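Local atomic coordinates of chitinase (Chromobacterium violaceum, PDB entry 4TXG), a protein that probably hydrolyses the glycosidic bonds of chitin, as a member of glycoside hydrolase family 18. Residues G158-W163 with K230-L235; I178-L183 with T237-K242. All blocks are in the same frame, centred on the assembly; numbering follows the deposited sequence.

Contact 1 (G158-W163 with K230-L235); sequences GYFTSW and KGHFNL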
loop_
_atom_site.group_PDB
_atom_site.type_symbol
_atom_site.label_atom_id
_atom_site.label_comp_id
_atom_site.label_asym_id
_atom_site.label_seq_id
_atom_site.Cartn_x
_atom_site.Cartn_y
_atom_site.Cartn_z
ATOM N N GLY A 158 -3.277 1.102 -11.870
ATOM C CA GLY A 158 -3.757 -0.253 -12.069
ATOM C C GLY A 158 -2.630 -1.261 -12.050
ATOM O O GLY A 158 -1.606 -1.063 -12.711
ATOM N N TYR A 159 -2.801 -2.330 -11.274
ATOM C CA TYR A 159 -1.882 -3.455 -11.334
ATOM C C TYR A 159 -2.212 -4.353 -12.514
ATOM O O TYR A 159 -3.354 -4.789 -12.676
ATOM C CB TYR A 159 -1.927 -4.274 -10.050
ATOM C CG TYR A 159 -1.016 -3.744 -8.978
ATOM C CD1 TYR A 159 0.315 -4.127 -8.928
ATOM C CD2 TYR A 159 -1.492 -2.880 -8.003
ATOM C CE1 TYR A 159 1.154 -3.647 -7.946
ATOM C CE2 TYR A 159 -0.663 -2.400 -7.010
ATOM C CZ TYR A 159 0.664 -2.788 -6.987
ATOM O OH TYR A 159 1.500 -2.301 -6.001
ATOM N N PHE A 160 -1.197 -4.616 -13.325
ATOM C CA PHE A 160 -1.284 -5.533 -14.459
ATOM C C PHE A 160 -0.521 -6.806 -14.139
ATOM O O PHE A 160 0.691 -6.760 -13.948
ATOM C CB PHE A 160 -0.692 -4.885 -15.709
ATOM C CG PHE A 160 -0.662 -5.793 -16.906
ATOM C CD1 PHE A 160 -1.783 -5.914 -17.722
ATOM C CD2 PHE A 160 0.473 -6.533 -17.208
ATOM C CE1 PHE A 160 -1.762 -6.741 -18.832
ATOM C CE2 PHE A 160 0.503 -7.372 -18.314
ATOM C CZ PHE A 160 -0.621 -7.475 -19.132
ATOM N N THR A 161 -1.214 -7.935 -14.082
ATOM C CA THR A 161 -0.552 -9.191 -13.742
ATOM C C THR A 161 -0.007 -9.872 -14.982
ATOM O O THR A 161 -0.636 -9.853 -16.044
ATOM C CB THR A 161 -1.503 -10.148 -12.992
ATOM O OG1 THR A 161 -2.641 -10.440 -13.811
ATOM C CG2 THR A 161 -1.978 -9.512 -11.687
ATOM N N SER A 162 1.165 -10.489 -14.836
ATOM C CA SER A 162 1.886 -11.067 -15.977
ATOM C C SER A 162 1.342 -12.404 -16.446
ATOM O O SER A 162 1.683 -12.863 -17.544
ATOM C CB SER A 162 3.365 -11.243 -15.621
ATOM O OG SER A 162 3.539 -12.237 -14.617
ATOM N N TRP A 163 0.508 -13.035 -15.621
ATOM C CA TRP A 163 0.198 -14.441 -15.848
ATOM C C TRP A 163 -1.104 -14.736 -16.587
ATOM O O TRP A 163 -1.465 -15.900 -16.722
ATOM C CB TRP A 163 0.198 -15.201 -14.510
ATOM C CG TRP A 163 -0.570 -14.581 -13.360
ATOM C CD1 TRP A 163 -1.886 -14.791 -13.040
ATOM C CD2 TRP A 163 -0.052 -13.704 -12.351
ATOM N NE1 TRP A 163 -2.219 -14.084 -11.908
ATOM C CE2 TRP A 163 -1.107 -13.410 -11.463
ATOM C CE3 TRP A 163 1.206 -13.136 -12.112
ATOM C CZ2 TRP A 163 -0.948 -12.575 -10.359
ATOM C CZ3 TRP A 163 1.363 -12.303 -11.018
ATOM C CH2 TRP A 163 0.293 -12.029 -10.156
ATOM N N LYS A 230 10.296 -8.955 -26.749
ATOM C CA LYS A 230 8.901 -9.125 -27.125
ATOM C C LYS A 230 8.044 -9.060 -25.860
ATOM O O LYS A 230 8.321 -8.254 -24.975
ATOM C CB LYS A 230 8.706 -10.441 -27.880
ATOM C CG LYS A 230 9.437 -10.458 -29.222
ATOM C CD LYS A 230 9.107 -11.691 -30.051
ATOM C CE LYS A 230 9.612 -12.957 -29.392
ATOM N NZ LYS A 230 9.538 -14.123 -30.332
ATOM N N GLY A 231 7.001 -9.877 -25.789
ATOM C CA GLY A 231 6.224 -10.015 -24.564
ATOM C C GLY A 231 5.417 -8.803 -24.123
ATOM O O GLY A 231 5.194 -7.863 -24.898
ATOM N N HIS A 232 4.948 -8.843 -22.872
ATOM C CA HIS A 232 4.206 -7.720 -22.295
ATOM C C HIS A 232 4.979 -6.407 -22.425
ATOM O O HIS A 232 4.392 -5.354 -22.673
ATOM C CB HIS A 232 3.914 -7.940 -20.805
ATOM C CG HIS A 232 3.014 -9.105 -20.499
ATOM N ND1 HIS A 232 1.789 -9.291 -21.099
ATOM C CD2 HIS A 232 3.158 -10.111 -19.605
ATOM C CE1 HIS A 232 1.222 -10.383 -20.605
ATOM N NE2 HIS A 232 2.024 -10.887 -19.690
ATOM N N PHE A 233 6.294 -6.462 -22.223
ATOM C CA PHE A 233 7.090 -5.235 -22.178
ATOM C C PHE A 233 7.093 -4.510 -23.527
ATOM O O PHE A 233 7.084 -3.281 -23.585
ATOM C CB PHE A 233 8.533 -5.532 -21.758
ATOM C CG PHE A 233 8.702 -5.850 -20.274
ATOM C CD1 PHE A 233 7.610 -5.991 -19.437
ATOM C CD2 PHE A 233 9.977 -6.008 -19.741
ATOM C CE1 PHE A 233 7.780 -6.292 -18.083
ATOM C CE2 PHE A 233 10.164 -6.303 -18.398
ATOM C CZ PHE A 233 9.062 -6.438 -17.566
ATOM N N ASN A 234 7.133 -5.279 -24.608
ATOM C CA ASN A 234 7.077 -4.699 -25.950
ATOM C C ASN A 234 5.785 -3.880 -26.127
ATOM O O ASN A 234 5.812 -2.731 -26.587
ATOM C CB ASN A 234 7.177 -5.817 -27.000
ATOM C CG ASN A 234 7.299 -5.291 -28.421
ATOM O OD1 ASN A 234 6.386 -4.640 -28.935
ATOM N ND2 ASN A 234 8.416 -5.601 -29.074
ATOM N N LEU A 235 4.655 -4.467 -25.749
ATOM C CA LEU A 235 3.379 -3.765 -25.845
ATOM C C LEU A 235 3.329 -2.545 -24.912
ATOM O O LEU A 235 2.831 -1.493 -25.305
ATOM C CB LEU A 235 2.217 -4.727 -25.548
ATOM C CG LEU A 235 2.004 -5.785 -26.644
ATOM C CD1 LEU A 235 0.851 -6.731 -26.323
ATOM C CD2 LEU A 235 1.761 -5.097 -27.989
#

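Contact 2 (I178-L183 with T237-K242); sequences IPWSKL and TQYKRK. With CS (cesium ion), chain E; CS (cesium ion), chain N.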
loop_
_atom_site.group_PDB
_atom_site.type_symbol
_atom_site.label_atom_id
_atom_site.label_comp_id
_atom_site.label_asym_id
_atom_site.label_seq_id
_atom_site.Cartn_x
_atom_site.Cartn_y
_atom_site.Cartn_z
ATOM N N ILE A 178 -5.591 -2.930 -21.588
ATOM C CA ILE A 178 -5.567 -1.896 -20.561
ATOM C C ILE A 178 -6.290 -0.633 -21.035
ATOM O O ILE A 178 -6.137 -0.235 -22.193
ATOM C CB ILE A 178 -4.101 -1.554 -20.188
ATOM C CG1 ILE A 178 -3.418 -2.744 -19.505
ATOM C CG2 ILE A 178 -4.022 -0.313 -19.298
ATOM C CD1 ILE A 178 -1.924 -2.521 -19.257
ATOM N N PRO A 179 -7.096 -0.008 -20.158
ATOM C CA PRO A 179 -7.713 1.283 -20.490
ATOM C C PRO A 179 -6.719 2.440 -20.354
ATOM O O PRO A 179 -6.795 3.238 -19.418
ATOM C CB PRO A 179 -8.844 1.404 -19.464
ATOM C CG PRO A 179 -8.332 0.646 -18.273
ATOM C CD PRO A 179 -7.575 -0.530 -18.860
ATOM N N TRP A 180 -5.787 2.520 -21.294
ATOM C CA TRP A 180 -4.721 3.510 -21.243
ATOM C C TRP A 180 -5.206 4.956 -21.117
ATOM O O TRP A 180 -4.542 5.779 -20.485
ATOM C CB TRP A 180 -3.847 3.380 -22.490
ATOM C CG TRP A 180 -2.970 2.164 -22.479
ATOM C CD1 TRP A 180 -3.291 0.911 -22.921
ATOM C CD2 TRP A 180 -1.620 2.091 -22.007
ATOM N NE1 TRP A 180 -2.219 0.065 -22.756
ATOM C CE2 TRP A 180 -1.186 0.762 -22.190
ATOM C CE3 TRP A 180 -0.740 3.019 -21.449
ATOM C CZ2 TRP A 180 0.095 0.337 -21.826
ATOM C CZ3 TRP A 180 0.539 2.597 -21.101
ATOM C CH2 TRP A 180 0.938 1.265 -21.289
ATOM N N SER A 181 -6.360 5.262 -21.708
ATOM C CA SER A 181 -6.853 6.638 -21.714
ATOM C C SER A 181 -7.528 7.031 -20.396
ATOM O O SER A 181 -7.986 8.161 -20.249
ATOM C CB SER A 181 -7.841 6.858 -22.868
ATOM O OG SER A 181 -9.044 6.152 -22.638
ATOM N N LYS A 182 -7.594 6.096 -19.448
ATOM C CA LYS A 182 -8.318 6.342 -18.206
ATOM C C LYS A 182 -7.465 6.104 -16.961
ATOM O O LYS A 182 -7.977 6.142 -15.844
ATOM C CB LYS A 182 -9.570 5.461 -18.149
ATOM C CG LYS A 182 -10.468 5.608 -19.382
ATOM C CD LYS A 182 -11.767 4.837 -19.232
ATOM C CE LYS A 182 -12.607 4.908 -20.501
ATOM N NZ LYS A 182 -12.813 6.307 -20.965
ATOM N N LEU A 183 -6.170 5.867 -17.158
ATOM C CA LEU A 183 -5.234 5.609 -16.057
ATOM C C LEU A 183 -4.130 6.663 -15.963
ATOM O O LEU A 183 -3.909 7.436 -16.898
ATOM C CB LEU A 183 -4.566 4.233 -16.226
ATOM C CG LEU A 183 -5.395 2.958 -16.292
ATOM C CD1 LEU A 183 -4.489 1.775 -16.486
ATOM C CD2 LEU A 183 -6.194 2.789 -15.015
ATOM N N THR A 237 5.781 -0.629 -24.010
ATOM C CA THR A 237 6.586 0.421 -24.635
ATOM C C THR A 237 5.833 1.081 -25.781
ATOM O O THR A 237 5.833 2.311 -25.927
ATOM C CB THR A 237 7.920 -0.148 -25.137
ATOM O OG1 THR A 237 8.658 -0.653 -24.016
ATOM C CG2 THR A 237 8.750 0.939 -25.829
ATOM N N GLN A 238 5.173 0.259 -26.587
ATOM C CA GLN A 238 4.392 0.776 -27.714
ATOM C C GLN A 238 3.232 1.680 -27.303
ATOM O O GLN A 238 3.022 2.746 -27.881
ATOM C CB GLN A 238 3.839 -0.379 -28.527
ATOM C CG GLN A 238 4.847 -1.058 -29.409
ATOM C CD GLN A 238 4.164 -2.037 -30.319
ATOM O OE1 GLN A 238 3.639 -1.655 -31.361
ATOM N NE2 GLN A 238 4.123 -3.304 -29.913
ATOM N N TYR A 239 2.451 1.235 -26.327
ATOM C CA TYR A 239 1.263 1.991 -25.948
ATOM C C TYR A 239 1.633 3.284 -25.237
ATOM O O TYR A 239 0.915 4.274 -25.348
ATOM C CB TYR A 239 0.322 1.140 -25.092
ATOM C CG TYR A 239 -0.573 0.275 -25.943
ATOM C CD1 TYR A 239 -0.144 -0.957 -26.401
ATOM C CD2 TYR A 239 -1.836 0.714 -26.325
ATOM C CE1 TYR A 239 -0.954 -1.741 -27.212
ATOM C CE2 TYR A 239 -2.653 -0.062 -27.131
ATOM C CZ TYR A 239 -2.206 -1.288 -27.573
ATOM O OH TYR A 239 -3.018 -2.060 -28.380
ATOM N N LYS A 240 2.759 3.292 -24.531
ATOM C CA LYS A 240 3.198 4.522 -23.882
ATOM C C LYS A 240 3.473 5.630 -24.893
ATOM O O LYS A 240 3.361 6.806 -24.561
ATOM C CB LYS A 240 4.437 4.276 -23.017
ATOM C CG LYS A 240 4.110 3.549 -21.732
ATOM C CD LYS A 240 4.967 4.025 -20.578
ATOM C CE LYS A 240 6.399 3.623 -20.740
ATOM N NZ LYS A 240 7.206 4.070 -19.561
ATOM N N ARG A 241 3.817 5.264 -26.129
ATOM C CA ARG A 241 4.030 6.276 -27.162
ATOM C C ARG A 241 2.732 6.992 -27.517
ATOM O O ARG A 241 2.729 8.189 -27.828
ATOM C CB ARG A 241 4.628 5.648 -28.423
ATOM C CG ARG A 241 5.940 4.936 -28.184
ATOM C CD ARG A 241 6.427 4.345 -29.487
ATOM N NE ARG A 241 7.641 3.561 -29.327
ATOM C CZ ARG A 241 7.884 2.455 -30.020
ATOM N NH1 ARG A 241 6.983 2.019 -30.890
ATOM N NH2 ARG A 241 9.011 1.789 -29.836
ATOM N N LYS A 242 1.628 6.255 -27.459
ATOM C CA LYS A 242 0.320 6.820 -27.756
ATOM C C LYS A 242 -0.228 7.583 -26.548
ATOM O O LYS A 242 -1.004 8.528 -26.696
ATOM C CB LYS A 242 -0.641 5.708 -28.191
ATOM C CG LYS A 242 -2.074 6.152 -28.450
ATOM C CD LYS A 242 -2.174 7.168 -29.572
ATOM C CE LYS A 242 -3.632 7.487 -29.869
ATOM N NZ LYS A 242 -4.429 6.235 -30.033
HETATM CS CS CS E . 3.483 -2.670 -34.131
HETATM CS CS CS N . -7.647 -0.600 -25.089
HETATM O O HOH W 1 -6.385 -1.654 -27.753
HETATM O O HOH W 2 -5.873 1.512 -26.173
#

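Contact 1 (G158-W163 with K230-L235)
Phe160 and Ser162, at the carboxyl-terminal end of the barrel strand 155-161, both meet one residue, His232, in the first turn of helix 231-242. The strand belongs to the parallel sheet of the family 18 TIM barrel, where it lies between strands 185-193 and 599-603; the helix packs outside it, ahead of strand 247-253. Along the strand, Tyr159 comes first, its hydroxyl hydrogen-bonded to Asp310. Phe160 points from the strand toward the helix. Its first torsion swings CG away from the backbone N, and the rim of the ring enters one face of the imidazole, an edge-to-face pair with planes at 83° and centroids 5.0 Å apart. The atoms that press in are CE2 and CZ; CZ stands 3.6 Å from His232 ND1, which lies near the plane of the phenyl ring. Thr161 points away from the helix, and its OG1 is hydrogen-bonded to Glu604.

Beyond the strand, Ser162 adds a polar grip. Its CB sits 4.1 Å from His232 CD2, and its backbone carbonyl accepts the imidazole N-H. Two different contacts, one on a face and one at the edge, therefore restrain the rotation of the histidine ring, which also meets Trp215. The bond from His232 NE2 to Ser162 O is 2.9 Å long and nearly in the imidazole plane. Its N-H...O angle is 159°, while the donor is tilted 33° from the carbonyl plane.

Contact 2 (I178-L183 with T237-K242)
The indole of Trp180 is covered on one face by Tyr239 and on the opposite face by Ile178 CG2, which comes from its own segment and lies 3.8 Å above the plane. Tyr239 CB sits over the six-membered ring as a CH-pi contact, 3.5 Å from its centroid, and approaches Trp180 CE2 to 3.3 Å. From there the phenol continues along the same face to the five-membered ring as an offset stack, the planes only 13° apart and the centroids 4.7 Å. Lys240 adds its aliphatic part, CG reaching Trp180 CZ3 at 3.7 Å; beyond it the chain kinks and takes NZ away to a salt bridge with Asp307. The polar ends of the two aromatics are tied down separately, Trp180 NE1 to Ala175 O and Tyr239 OH to Gly220 O. Beside them a cesium ion is bound by Ile178 O, Ser176 O and two waters, one of which makes a weak 3.4 Å hydrogen bond to Tyr239 OH. Pro179, the centre of an inverse gamma turn, precedes the tryptophan. The whole is outer-layer packing of a TIM barrel, in which the loop leading into strand 185-193 lies against the helix that follows that strand.

Both contacts press on helix 231-242, contact 1 at its first turn and contact 2 toward its far end, with centres about 12 Å apart. They join through Phe160 CD1 and Ile178 CD1, 3.7 Å from each other, so the two contacts adjoin where the strand, the loop after it and the helix come together. Contact 1 is the buried one, where the end of a barrel strand reaches the helix; there a crossed ring pair is combined with a direct hydrogen bond. Contact 2 is partly buried and lies farther out, and relies on near-parallel rings and aliphatic carbon, leaving polar atoms to outside partners, water and cesium.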